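Side-chain contact in phosphotriesterase homology protein (Escherichia coli, PDB 1BF6), which uses two zinc ions to hydrolyse phosphorylated glyceryl acetates, and also cleaves aromatic acetates and propionates: residues 138-143 with 165-170. Residues are numbered along the deposited sequence; the frame is centred on the assembly and turned at random.
Sequences KVFIAA and LEQLAL
The ring of Phe140 and the amide of Gln167 meet with their planes 41° apart, and both Gln167 and Leu170 approach the ring obliquely. The far end of the ring, CE2 and CZ, does the touching: Phe140 CE2 is 3.8 Å from Gln167 CB, and Phe140 CZ is 3.7 Å from Gln167 NE2. At the root of the ring the partner is a methyl, Leu170 CD2, 3.5 Å from Phe140 CB; in the leucine, CG anti to the backbone N (chi1 -176°) and chi2 near 62° together bring CD2 there. The pairing illustrates how a polar side chain can line an apolar interface when its amide finds hydrogen-bond partners outside the two helices. Gln167 OE1 bonds to Thr156 OG1, while NE2 hydrogen-bonds to both Thr127 OG1 and the backbone O of His157, a zinc ligand. Together these three bonds hold the amide's rotation. A leucine in its place would probably keep some contact with the ring but leave the His157 carbonyl and both threonine hydroxyls without this partner. In this TIM-barrel fold, Phe140 on helix 134-150 also packs on Ile125 of strand 122-126, and helix 164-173 follows strand 154-157, so the contact joins two successive outer helices over neighbouring parallel strands.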
# COMPACT_ATOMS: atom_id res chain seq x y z
N LYS A 138 14.35 1.80 13.58
CA LYS A 138 13.68 1.34 14.79
C LYS A 138 12.25 0.89 14.48
O LYS A 138 11.79 -0.14 14.98
CB LYS A 138 13.65 2.46 15.82
CG LYS A 138 13.08 2.12 17.18
CD LYS A 138 12.98 3.42 17.99
CE LYS A 138 12.74 3.18 19.45
NZ LYS A 138 12.76 4.50 20.16
N VAL A 139 11.55 1.66 13.65
CA VAL A 139 10.19 1.29 13.28
C VAL A 139 10.20 -0.04 12.47
O VAL A 139 9.37 -0.91 12.70
CB VAL A 139 9.46 2.44 12.51
CG1 VAL A 139 8.19 1.91 11.82
CG2 VAL A 139 9.06 3.55 13.51
N PHE A 140 11.14 -0.18 11.54
CA PHE A 140 11.25 -1.40 10.76
C PHE A 140 11.58 -2.62 11.65
O PHE A 140 11.09 -3.73 11.41
CB PHE A 140 12.26 -1.25 9.63
CG PHE A 140 11.66 -0.77 8.34
CD1 PHE A 140 11.21 0.54 8.20
CD2 PHE A 140 11.49 -1.65 7.27
CE1 PHE A 140 10.59 0.97 7.01
CE2 PHE A 140 10.88 -1.22 6.07
CZ PHE A 140 10.43 0.09 5.95
N ILE A 141 12.40 -2.41 12.68
CA ILE A 141 12.72 -3.52 13.59
C ILE A 141 11.47 -3.92 14.38
O ILE A 141 11.18 -5.11 14.55
CB ILE A 141 13.91 -3.18 14.52
CG1 ILE A 141 15.17 -3.04 13.68
CG2 ILE A 141 14.10 -4.29 15.58
CD1 ILE A 141 16.33 -2.37 14.36
N ALA A 142 10.70 -2.92 14.82
CA ALA A 142 9.47 -3.16 15.55
C ALA A 142 8.49 -3.91 14.65
O ALA A 142 7.78 -4.80 15.11
CB ALA A 142 8.85 -1.83 16.00
N ALA A 143 8.46 -3.54 13.37
CA ALA A 143 7.57 -4.19 12.40
C ALA A 143 7.95 -5.67 12.29
O ALA A 143 7.08 -6.54 12.33
CB ALA A 143 7.68 -3.50 11.03
N LEU A 165 15.91 -2.22 -1.40
CA LEU A 165 16.80 -3.33 -1.08
C LEU A 165 17.29 -3.25 0.38
O LEU A 165 17.38 -4.27 1.07
CB LEU A 165 17.98 -3.38 -2.06
CG LEU A 165 17.62 -3.84 -3.49
CD1 LEU A 165 18.80 -3.62 -4.42
CD2 LEU A 165 17.20 -5.31 -3.47
N GLU A 166 17.52 -2.02 0.85
CA GLU A 166 17.97 -1.77 2.23
C GLU A 166 16.88 -2.15 3.23
O GLU A 166 17.17 -2.70 4.30
CB GLU A 166 18.36 -0.30 2.42
CG GLU A 166 19.71 0.08 1.81
CD GLU A 166 19.67 0.38 0.32
OE1 GLU A 166 18.58 0.35 -0.29
OE2 GLU A 166 20.74 0.68 -0.23
N GLN A 167 15.62 -1.88 2.87
CA GLN A 167 14.49 -2.23 3.72
C GLN A 167 14.42 -3.75 3.86
O GLN A 167 14.14 -4.27 4.94
CB GLN A 167 13.16 -1.77 3.12
CG GLN A 167 12.96 -0.27 2.98
CD GLN A 167 11.60 0.08 2.40
OE1 GLN A 167 10.89 -0.78 1.88
NE2 GLN A 167 11.21 1.34 2.52
N LEU A 168 14.62 -4.46 2.74
CA LEU A 168 14.55 -5.92 2.73
C LEU A 168 15.67 -6.56 3.54
O LEU A 168 15.44 -7.53 4.27
CB LEU A 168 14.54 -6.46 1.30
CG LEU A 168 13.33 -6.08 0.43
CD1 LEU A 168 13.46 -6.76 -0.93
CD2 LEU A 168 12.04 -6.51 1.11
N ALA A 169 16.88 -6.01 3.40
CA ALA A 169 18.06 -6.49 4.14
C ALA A 169 17.84 -6.31 5.65
O ALA A 169 18.17 -7.20 6.44
CB ALA A 169 19.30 -5.74 3.69
N LEU A 170 17.27 -5.17 6.04
CA LEU A 170 16.99 -4.89 7.45
C LEU A 170 15.95 -5.87 8.01
O LEU A 170 16.13 -6.46 9.09
CB LEU A 170 16.49 -3.44 7.61
CG LEU A 170 16.23 -2.94 9.03
CD1 LEU A 170 17.53 -2.96 9.84
CD2 LEU A 170 15.68 -1.52 9.00